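Local coordinates for protein aminofutalosine deaminase (Helicobacter pylori, PDB 7LKK) that catalyses the metal-dependent hydrolytic deamination of aminofutalosine, a step of the menaquinone pathway, at residues E257-N260 and D261-M265; Q277-L281 and E282-R286; Y197-K201 and D202-S206; L336-L339 and D340-A344. All blocks are in the same frame, centred on the assembly; numbering follows the deposited sequence.

In the fold
All four contacts are first turns of helices in the amidohydrolase domain; each is partly buried, and three kinds of residue occupy their N-cap positions. Contact 1 is the hub: on helix 259-264, it touches both contact 2, on helix 281-291, and contact 3, on helix 201-213, which do not meet each other. Contact 4, on helix 338-348, lies closest to the chain's centre, has no exposed residue among those that touch, and reaches the second subunit. Glycine starts the helix in contact 1, serine caps contacts 2 and 4, and glutamine caps contact 3. Apolar staples mark contacts 2 and 3; an arginine–aspartate salt bridge marks contact 4.

Contact 1 (E257-N260 and D261-M265); sequences EGAN and DYIDM
Ala259 and Asn260 begin the helix by offering their carbonyl oxygens to amides four residues on: Ile263 N lies 2.9 Å from Ala259 O in an almost straight bond, and Asp264 N is likewise 2.9 Å from Asn260 O. Gly258 is at the N-cap position; at phi 94° a side chain would press on Glu257 O, so the lack of one in glycine fits this bend. Its O receives a weak bond from Asp261 N. A water helps to close this turn, accepting from Asp261 N and donating to Glu257 O. The carboxylate of Asp261 folds back along the chain, where OD2 takes a weak bond of 3.3 Å from Glu257 N. On the buried flank, Ile263 lays CG1 against Ala259 O at 3.3 Å, and its CD1 reaches 4.4 Å from Ala259 CB. Asp264 keeps CG beside its backbone N (chi1 -68°), putting the carboxylate next to Asn260 O; the salt bridge from OD2 to Arg286 probably offsets this crowding of acceptors. Tyr262 leads away, its OH bonded to Thr220. The whole is a helix N-terminus with glycine at the N-cap position, on the outside of a metal-dependent amidohydrolase barrel.

Contact 2 (Q277-L281 and E282-R286); sequences QFASL and EALKR
Ser280 and Ala283 face each other across the first turn of helix 281-291, the hydroxyl of the one pointing at the amide of the other. Ser280 is the N-cap: with chi1 at 70°, OG stands between its own backbone N and carbonyl carbon, and from there it accepts from Ala283 N at 3.2 Å in a fairly straight bond (159°). Serine suits the position because its short arm can replace the carbonyl that a helix lacks ahead of its first turn. Apolar contacts surround this cap. The methyl of Ala279, just before the cap, points at the helix, and Leu284 brings one branch back to meet it, CD2 lying 3.8 Å from Ala279 CB. Ala283 CB joins from the same turn, 4.1 Å from Ala279 CB. Ala279, before the cap, and Leu284, four residues after the cap, form a hydrophobic staple; Ala283 adds to it, and two small methyls plus one leucine branch let it close tightly. On the more exposed flank Lys285 runs its aliphatic part past Leu281: CG passes 3.3 Å from Leu281 O, and CD comes within 4.3 Å of Leu281 CG, while the chain bends at chi3 and chi4. The backbone follows suit, Leu284 N bonding to Ser280 O and Lys285 N to Leu281 O. The turn comes after strand 269-275; Glu282 and Arg286 pack on Asn260 of helix 259-264, whereas Leu281 and Leu284 touch Glu318 and Arg315 of helix 313-318.

Contact 3 (Y197-K201 and D202-S206); sequences YSVQK and DMALS
Gln200 grips the start of helix 201-213 with both ends of its amide, and hydrogen bonds dominate the contact. As N-cap, it accepts from Met203 N through OE1 at 3.0 Å, the donor standing 35° out of the carbonyl plane. Its NE2 gives a straighter bond of 2.8 Å to Asp202 OD2, met on the anti side of the carboxylate. Amide and carboxylate are nearly coplanar, and the two bonds together settle which way round the amide lies. A sharp bend at chi2 (-91°) folds this long side chain back, letting glutamine do what a shorter cap usually does. Asp202 suits the first turn, where a negative charge would probably interact favourably with the helix dipole. Backbone bonds continue the turn, from Ala204 N to Gln200 O and from Leu205 N to Lys201 O.

Apolar contact lies on the buried side. Val199 CG1 meets Ala204 CB at 3.6 Å and Met203 CB at 4.2 Å; with Val199 before the cap, the pairing with Ala204 is a hydrophobic staple.

Toward the surface a lysine end packs against a methyl: Lys201 runs extended through chi3 and then bends at chi4, which sets NZ 3.6 Å from Leu205 CD1.

Val199 and Ala204 rest on Val193 of strand 187-193, Met203 packs on Phe159 of strand 152-159 and Leu169 of helix 166-180, and Met265 of the 261-265 segment lies against Ala204 and Leu205.

Contact 4 (L336-L339 and D340-A344); sequences LSLL and DELRA
Ser337 turns its hydroxyl opposite its backbone N (chi1 162°), and Asp340 swings its carboxylate back beside its own N (chi1 -72°), which brings both groups to the mouth of helix 338-348. This is a serine N-cap: Ser337 OG accepts from Asp340 N at 3.2 Å in a nearly straight bond. A second hydroxyl reinforces it, for Ser128 OG bonds both Ser337 OG and Leu339 N. Asp340, three residues past the cap, lays its carboxylate alongside the serine, OD2 lying 3.7 Å from Ser337 CB, and joins OD1 to Arg343 NH2 by a salt bridge of 2.7 Å, the donor coming nearly in line with the C-O bond. Arg343 can reach back because its chain bends at chi3, and the same bend lays the guanidinium flat over the backbone. Leu339 O lies over one face of the guanidinium, 3.5 Å from Arg343 CZ, so the positive group probably gains from facing a carbonyl dipole. An arginine suits this place, since its plane can spread over one group and bind others at its edge. Its NH1 bonds the carbonyls of Leu406 and Ala409, while Glu341 turns to Asn333 and the backbone N of Phe301, its side chain about 6 Å from that of the metal ligand Asp328. Arg343 packs on Ile334 and Ala344 on Leu347, both of the second subunit. On the buried flank Leu338 crosses Glu341 at about a right angle, CD1 lying 4.1 Å from Glu341 CB; Leu342 CG sits 4.4 Å from Leu338 CG and 3.2 Å from Leu338 O.

Contact 1 (E257-N260 and D261-M265)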
loop_
_atom_site.group_PDB
_atom_site.type_symbol
_atom_site.label_atom_id
_atom_site.label_comp_id
_atom_site.label_asym_id
_atom_site.label_seq_id
_atom_site.Cartn_x
_atom_site.Cartn_y
_atom_site.Cartn_z
ATOM N N GLU A 257 19.418 4.093 31.323
ATOM C CA GLU A 257 20.643 4.730 30.836
ATOM C C GLU A 257 21.176 3.919 29.662
ATOM O O GLU A 257 22.008 3.026 29.820
ATOM C CB GLU A 257 21.673 4.855 31.951
ATOM C CG GLU A 257 22.816 5.803 31.616
ATOM C CD GLU A 257 22.335 7.212 31.314
ATOM O OE1 GLU A 257 21.597 7.785 32.144
ATOM O OE2 GLU A 257 22.692 7.745 30.240
ATOM N N GLY A 258 20.685 4.238 28.471
ATOM C CA GLY A 258 21.123 3.586 27.256
ATOM C C GLY A 258 20.239 2.412 26.869
ATOM O O GLY A 258 19.523 1.832 27.684
ATOM N N ALA A 259 20.306 2.060 25.586
ATOM C CA ALA A 259 19.491 0.962 25.076
ATOM C C ALA A 259 19.877 -0.363 25.722
ATOM O O ALA A 259 19.010 -1.203 25.994
ATOM C CB ALA A 259 19.616 0.878 23.556
ATOM N N ASN A 260 21.172 -0.568 25.981
ATOM C CA ASN A 260 21.623 -1.835 26.551
ATOM C C ASN A 260 21.042 -2.068 27.939
ATOM O O ASN A 260 20.755 -3.213 28.305
ATOM C CB ASN A 260 23.150 -1.875 26.598
ATOM C CG ASN A 260 23.766 -2.110 25.233
ATOM O OD1 ASN A 260 23.056 -2.225 24.236
ATOM N ND2 ASN A 260 25.090 -2.177 25.182
ATOM N N ASP A 261 20.860 -1.000 28.719
ATOM C CA ASP A 261 20.239 -1.134 30.033
ATOM C C ASP A 261 18.836 -1.719 29.919
ATOM O O ASP A 261 18.430 -2.548 30.741
ATOM C CB ASP A 261 20.201 0.227 30.727
ATOM C CG ASP A 261 19.786 0.133 32.181
ATOM O OD1 ASP A 261 20.110 -0.882 32.831
ATOM O OD2 ASP A 261 19.140 1.080 32.676
ATOM N N TYR A 262 18.086 -1.304 28.897
ATOM C CA TYR A 262 16.743 -1.837 28.692
ATOM C C TYR A 262 16.794 -3.260 28.148
ATOM O O TYR A 262 16.092 -4.150 28.645
ATOM C CB TYR A 262 15.960 -0.928 27.746
ATOM C CG TYR A 262 14.490 -1.262 27.656
ATOM C CD1 TYR A 262 13.606 -0.853 28.645
ATOM C CD2 TYR A 262 13.986 -1.991 26.585
ATOM C CE1 TYR A 262 12.260 -1.156 28.570
ATOM C CE2 TYR A 262 12.641 -2.299 26.501
ATOM C CZ TYR A 262 11.783 -1.879 27.496
ATOM O OH TYR A 262 10.444 -2.183 27.420
ATOM N N ILE A 263 17.619 -3.488 27.122
ATOM C CA ILE A 263 17.699 -4.803 26.487
ATOM C C ILE A 263 18.095 -5.870 27.501
ATOM O O ILE A 263 17.518 -6.965 27.527
ATOM C CB ILE A 263 18.689 -4.764 25.306
ATOM C CG1 ILE A 263 18.160 -3.874 24.182
ATOM C CG2 ILE A 263 18.983 -6.177 24.801
ATOM C CD1 ILE A 263 19.230 -3.450 23.197
ATOM N N ASP A 264 19.078 -5.567 28.352
ATOM C CA ASP A 264 19.618 -6.571 29.264
ATOM C C ASP A 264 18.582 -7.097 30.249
ATOM O O ASP A 264 18.746 -8.209 30.758
ATOM C CB ASP A 264 20.817 -6.001 30.023
ATOM C CG ASP A 264 22.014 -5.761 29.124
ATOM O OD1 ASP A 264 21.941 -6.112 27.926
ATOM O OD2 ASP A 264 23.027 -5.218 29.615
ATOM N N MET A 265 17.522 -6.328 30.526
ATOM C CA MET A 265 16.459 -6.820 31.398
ATOM C C MET A 265 15.849 -8.112 30.873
ATOM O O MET A 265 15.405 -8.954 31.662
ATOM C CB MET A 265 15.361 -5.768 31.550
ATOM C CG MET A 265 15.730 -4.562 32.390
ATOM S SD MET A 265 14.253 -3.620 32.821
ATOM C CE MET A 265 13.552 -3.346 31.194
HETATM O O HOH W 1 23.044 0.966 28.398
#

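Contact 2 (Q277-L281 and E282-R286)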
loop_
_atom_site.group_PDB
_atom_site.type_symbol
_atom_site.label_atom_id
_atom_site.label_comp_id
_atom_site.label_asym_id
_atom_site.label_seq_id
_atom_site.Cartn_x
_atom_site.Cartn_y
_atom_site.Cartn_z
ATOM N N GLN A 277 12.950 0.286 14.389
ATOM C CA GLN A 277 13.577 0.930 13.233
ATOM C C GLN A 277 14.744 1.829 13.619
ATOM O O GLN A 277 15.610 2.092 12.776
ATOM C CB GLN A 277 12.569 1.761 12.438
ATOM C CG GLN A 277 11.219 1.120 12.242
ATOM C CD GLN A 277 10.241 1.555 13.300
ATOM O OE1 GLN A 277 10.244 1.031 14.411
ATOM N NE2 GLN A 277 9.413 2.540 12.973
ATOM N N PHE A 278 14.785 2.317 14.857
ATOM C CA PHE A 278 15.862 3.184 15.312
ATOM C C PHE A 278 16.870 2.452 16.188
ATOM O O PHE A 278 17.679 3.099 16.863
ATOM C CB PHE A 278 15.286 4.400 16.039
ATOM C CG PHE A 278 14.544 5.336 15.130
ATOM C CD1 PHE A 278 15.185 6.424 14.559
ATOM C CD2 PHE A 278 13.214 5.111 14.819
ATOM C CE1 PHE A 278 14.508 7.278 13.709
ATOM C CE2 PHE A 278 12.532 5.960 13.970
ATOM C CZ PHE A 278 13.178 7.049 13.418
ATOM N N ALA A 279 16.835 1.124 16.195
ATOM C CA ALA A 279 17.868 0.339 16.849
ATOM C C ALA A 279 19.078 0.228 15.933
ATOM O O ALA A 279 18.954 -0.179 14.773
ATOM C CB ALA A 279 17.344 -1.053 17.206
ATOM N N SER A 280 20.245 0.607 16.449
ATOM C CA SER A 280 21.472 0.466 15.686
ATOM C C SER A 280 21.815 -1.013 15.509
ATOM O O SER A 280 21.190 -1.902 16.095
ATOM C CB SER A 280 22.621 1.191 16.384
ATOM O OG SER A 280 22.977 0.521 17.580
ATOM N N LEU A 281 22.830 -1.271 14.681
ATOM C CA LEU A 281 23.288 -2.644 14.490
ATOM C C LEU A 281 23.795 -3.240 15.799
ATOM O O LEU A 281 23.534 -4.410 16.100
ATOM C CB LEU A 281 24.375 -2.695 13.415
ATOM C CG LEU A 281 24.921 -4.084 13.073
ATOM C CD1 LEU A 281 23.799 -5.015 12.639
ATOM C CD2 LEU A 281 25.994 -3.992 11.999
ATOM N N GLU A 282 24.517 -2.446 16.594
ATOM C CA GLU A 282 24.976 -2.932 17.891
ATOM C C GLU A 282 23.801 -3.289 18.793
ATOM O O GLU A 282 23.832 -4.309 19.493
ATOM C CB GLU A 282 25.867 -1.888 18.564
ATOM C CG GLU A 282 26.429 -2.343 19.906
ATOM C CD GLU A 282 26.902 -1.191 20.770
ATOM O OE1 GLU A 282 27.339 -0.163 20.211
ATOM O OE2 GLU A 282 26.835 -1.314 22.012
ATOM N N ALA A 283 22.748 -2.468 18.780
ATOM C CA ALA A 283 21.582 -2.749 19.611
ATOM C C ALA A 283 20.886 -4.032 19.175
ATOM O O ALA A 283 20.494 -4.850 20.016
ATOM C CB ALA A 283 20.612 -1.569 19.567
ATOM N N LEU A 284 20.725 -4.229 17.864
ATOM C CA LEU A 284 20.115 -5.462 17.376
ATOM C C LEU A 284 20.977 -6.672 17.715
ATOM O O LEU A 284 20.458 -7.735 18.078
ATOM C CB LEU A 284 19.882 -5.370 15.868
ATOM C CG LEU A 284 18.783 -4.419 15.391
ATOM C CD1 LEU A 284 18.609 -4.525 13.881
ATOM C CD2 LEU A 284 17.472 -4.708 16.105
ATOM N N LYS A 285 22.300 -6.531 17.596
ATOM C CA LYS A 285 23.192 -7.620 17.978
ATOM C C LYS A 285 23.134 -7.877 19.478
ATOM O O LYS A 285 23.209 -9.029 19.921
ATOM C CB LYS A 285 24.621 -7.301 17.541
ATOM C CG LYS A 285 24.854 -7.428 16.044
ATOM C CD LYS A 285 26.310 -7.174 15.698
ATOM C CE LYS A 285 27.080 -8.479 15.589
ATOM N NZ LYS A 285 26.238 -9.561 15.004
ATOM N N ARG A 286 22.998 -6.812 20.273
ATOM C CA ARG A 286 22.838 -6.973 21.715
ATOM C C ARG A 286 21.552 -7.718 22.039
ATOM O O ARG A 286 21.531 -8.583 22.921
ATOM C CB ARG A 286 22.850 -5.606 22.397
ATOM C CG ARG A 286 22.858 -5.667 23.917
ATOM C CD ARG A 286 24.266 -5.863 24.451
ATOM N NE ARG A 286 24.356 -5.590 25.883
ATOM C CZ ARG A 286 25.498 -5.397 26.533
ATOM N NH1 ARG A 286 26.651 -5.445 25.879
ATOM N NH2 ARG A 286 25.493 -5.158 27.838
#

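Contact 3 (Y197-K201 and D202-S206)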
loop_
_atom_site.group_PDB
_atom_site.type_symbol
_atom_site.label_atom_id
_atom_site.label_comp_id
_atom_site.label_asym_id
_atom_site.label_seq_id
_atom_site.Cartn_x
_atom_site.Cartn_y
_atom_site.Cartn_z
ATOM N N TYR A 197 10.252 4.289 27.530
ATOM C CA TYR A 197 9.888 5.609 28.033
ATOM C C TYR A 197 8.676 5.589 28.954
ATOM O O TYR A 197 8.389 6.609 29.593
ATOM C CB TYR A 197 9.613 6.571 26.866
ATOM C CG TYR A 197 8.583 6.072 25.875
ATOM C CD1 TYR A 197 7.223 6.130 26.162
ATOM C CD2 TYR A 197 8.971 5.544 24.650
ATOM C CE1 TYR A 197 6.282 5.671 25.259
ATOM C CE2 TYR A 197 8.037 5.086 23.740
ATOM C CZ TYR A 197 6.695 5.151 24.050
ATOM O OH TYR A 197 5.763 4.693 23.150
ATOM N N SER A 198 7.960 4.468 29.040
ATOM C CA SER A 198 6.693 4.422 29.752
ATOM C C SER A 198 6.671 3.475 30.944
ATOM O O SER A 198 5.680 3.476 31.682
ATOM C CB SER A 198 5.557 4.030 28.795
ATOM O OG SER A 198 5.774 2.738 28.257
ATOM N N VAL A 199 7.711 2.669 31.155
ATOM C CA VAL A 199 7.734 1.697 32.244
ATOM C C VAL A 199 8.995 1.913 33.069
ATOM O O VAL A 199 10.110 1.800 32.546
ATOM C CB VAL A 199 7.666 0.247 31.738
ATOM C CG1 VAL A 199 7.764 -0.716 32.908
ATOM C CG2 VAL A 199 6.376 0.014 30.970
ATOM N N GLN A 200 8.817 2.232 34.350
ATOM C CA GLN A 200 9.945 2.363 35.262
ATOM C C GLN A 200 10.672 1.026 35.393
ATOM O O GLN A 200 10.070 -0.046 35.281
ATOM C CB GLN A 200 9.456 2.860 36.625
ATOM C CG GLN A 200 10.559 3.279 37.582
ATOM C CD GLN A 200 11.015 2.136 38.461
ATOM O OE1 GLN A 200 10.271 1.184 38.692
ATOM N NE2 GLN A 200 12.249 2.215 38.945
ATOM N N LYS A 201 11.985 1.101 35.621
ATOM C CA LYS A 201 12.840 -0.079 35.497
ATOM C C LYS A 201 12.424 -1.185 36.462
ATOM O O LYS A 201 12.283 -2.349 36.068
ATOM C CB LYS A 201 14.302 0.307 35.723
ATOM C CG LYS A 201 15.283 -0.848 35.547
ATOM C CD LYS A 201 16.717 -0.346 35.487
ATOM C CE LYS A 201 17.668 -1.427 34.984
ATOM N NZ LYS A 201 17.297 -2.779 35.481
ATOM N N ASP A 202 12.231 -0.846 37.738
ATOM C CA ASP A 202 11.904 -1.880 38.713
ATOM C C ASP A 202 10.504 -2.441 38.496
ATOM O O ASP A 202 10.244 -3.601 38.834
ATOM C CB ASP A 202 12.060 -1.325 40.127
ATOM C CG ASP A 202 13.486 -0.911 40.422
ATOM O OD1 ASP A 202 14.312 -1.797 40.725
ATOM O OD2 ASP A 202 13.786 0.297 40.321
ATOM N N MET A 203 9.601 -1.650 37.916
ATOM C CA MET A 203 8.305 -2.187 37.515
ATOM C C MET A 203 8.461 -3.191 36.379
ATOM O O MET A 203 7.809 -4.241 36.378
ATOM C CB MET A 203 7.368 -1.050 37.107
ATOM C CG MET A 203 7.221 0.031 38.166
ATOM S SD MET A 203 5.982 -0.397 39.401
ATOM C CE MET A 203 4.598 0.602 38.871
ATOM N N ALA A 204 9.328 -2.890 35.409
ATOM C CA ALA A 204 9.559 -3.819 34.307
ATOM C C ALA A 204 10.208 -5.106 34.799
ATOM O O ALA A 204 9.818 -6.202 34.380
ATOM C CB ALA A 204 10.422 -3.160 33.231
ATOM N N LEU A 205 11.199 -4.991 35.689
ATOM C CA LEU A 205 11.831 -6.178 36.259
ATOM C C LEU A 205 10.809 -7.066 36.954
ATOM O O LEU A 205 10.900 -8.299 36.894
ATOM C CB LEU A 205 12.935 -5.769 37.234
ATOM C CG LEU A 205 14.151 -5.049 36.649
ATOM C CD1 LEU A 205 15.037 -4.510 37.763
ATOM C CD2 LEU A 205 14.934 -5.980 35.739
ATOM N N SER A 206 9.827 -6.458 37.622
ATOM C CA SER A 206 8.793 -7.239 38.291
ATOM C C SER A 206 7.912 -7.969 37.284
ATOM O O SER A 206 7.563 -9.137 37.489
ATOM C CB SER A 206 7.949 -6.334 39.188
ATOM O OG SER A 206 7.043 -7.096 39.966
#

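Contact 4 (L336-L339 and D340-A344)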
loop_
_atom_site.group_PDB
_atom_site.type_symbol
_atom_site.label_atom_id
_atom_site.label_comp_id
_atom_site.label_asym_id
_atom_site.label_seq_id
_atom_site.Cartn_x
_atom_site.Cartn_y
_atom_site.Cartn_z
ATOM N N LEU A 336 -6.884 -3.984 9.257
ATOM C CA LEU A 336 -6.361 -5.105 10.025
ATOM C C LEU A 336 -6.239 -6.370 9.189
ATOM O O LEU A 336 -5.911 -7.432 9.728
ATOM C CB LEU A 336 -7.233 -5.367 11.256
ATOM C CG LEU A 336 -7.159 -4.307 12.359
ATOM C CD1 LEU A 336 -7.718 -4.853 13.662
ATOM C CD2 LEU A 336 -5.732 -3.817 12.552
ATOM N N SER A 337 -6.500 -6.283 7.888
ATOM C CA SER A 337 -6.183 -7.380 6.985
ATOM C C SER A 337 -4.673 -7.563 6.925
ATOM O O SER A 337 -3.946 -6.633 6.558
ATOM C CB SER A 337 -6.744 -7.098 5.595
ATOM O OG SER A 337 -6.125 -7.923 4.622
ATOM N N LEU A 338 -4.193 -8.753 7.298
ATOM C CA LEU A 338 -2.760 -9.008 7.209
ATOM C C LEU A 338 -2.286 -8.979 5.763
ATOM O O LEU A 338 -1.133 -8.625 5.496
ATOM C CB LEU A 338 -2.407 -10.344 7.865
ATOM C CG LEU A 338 -0.908 -10.577 8.093
ATOM C CD1 LEU A 338 -0.296 -9.446 8.905
ATOM C CD2 LEU A 338 -0.650 -11.914 8.767
ATOM N N LEU A 339 -3.162 -9.329 4.819
ATOM C CA LEU A 339 -2.797 -9.256 3.407
ATOM C C LEU A 339 -2.544 -7.815 2.975
ATOM O O LEU A 339 -1.614 -7.547 2.205
ATOM C CB LEU A 339 -3.891 -9.894 2.553
ATOM C CG LEU A 339 -4.036 -11.411 2.714
ATOM C CD1 LEU A 339 -5.354 -11.898 2.136
ATOM C CD2 LEU A 339 -2.869 -12.130 2.065
ATOM N N ASP A 340 -3.360 -6.876 3.462
ATOM C CA ASP A 340 -3.090 -5.463 3.217
ATOM C C ASP A 340 -1.749 -5.053 3.812
ATOM O O ASP A 340 -0.981 -4.315 3.185
ATOM C CB ASP A 340 -4.212 -4.599 3.796
ATOM C CG ASP A 340 -5.500 -4.694 3.001
ATOM O OD1 ASP A 340 -5.496 -5.317 1.921
ATOM O OD2 ASP A 340 -6.522 -4.142 3.461
ATOM N N GLU A 341 -1.451 -5.533 5.024
ATOM C CA GLU A 341 -0.182 -5.203 5.667
ATOM C C GLU A 341 0.996 -5.759 4.881
ATOM O O GLU A 341 2.047 -5.114 4.782
ATOM C CB GLU A 341 -0.165 -5.741 7.098
ATOM C CG GLU A 341 0.891 -5.110 7.989
ATOM C CD GLU A 341 0.602 -3.654 8.286
ATOM O OE1 GLU A 341 -0.585 -3.264 8.264
ATOM O OE2 GLU A 341 1.560 -2.894 8.540
ATOM N N LEU A 342 0.843 -6.960 4.318
ATOM C CA LEU A 342 1.928 -7.559 3.549
ATOM C C LEU A 342 2.190 -6.783 2.263
ATOM O O LEU A 342 3.346 -6.623 1.856
ATOM C CB LEU A 342 1.608 -9.022 3.246
ATOM C CG LEU A 342 1.560 -9.921 4.487
ATOM C CD1 LEU A 342 1.126 -11.337 4.126
ATOM C CD2 LEU A 342 2.906 -9.923 5.200
ATOM N N ARG A 343 1.134 -6.287 1.616
ATOM C CA ARG A 343 1.331 -5.453 0.434
ATOM C C ARG A 343 1.985 -4.126 0.798
ATOM O O ARG A 343 2.832 -3.621 0.052
ATOM C CB ARG A 343 -0.001 -5.225 -0.281
ATOM C CG ARG A 343 -0.467 -6.424 -1.096
ATOM C CD ARG A 343 -1.746 -6.123 -1.851
ATOM N NE ARG A 343 -2.919 -6.146 -0.982
ATOM C CZ ARG A 343 -3.618 -7.241 -0.697
ATOM N NH1 ARG A 343 -3.262 -8.414 -1.208
ATOM N NH2 ARG A 343 -4.672 -7.163 0.105
ATOM N N ALA A 344 1.607 -3.543 1.940
ATOM C CA ALA A 344 2.308 -2.355 2.414
ATOM C C ALA A 344 3.773 -2.669 2.676
ATOM O O ALA A 344 4.657 -1.857 2.380
ATOM C CB ALA A 344 1.639 -1.810 3.678
HETATM O O HOH W 2 -7.237 -8.234 2.515
#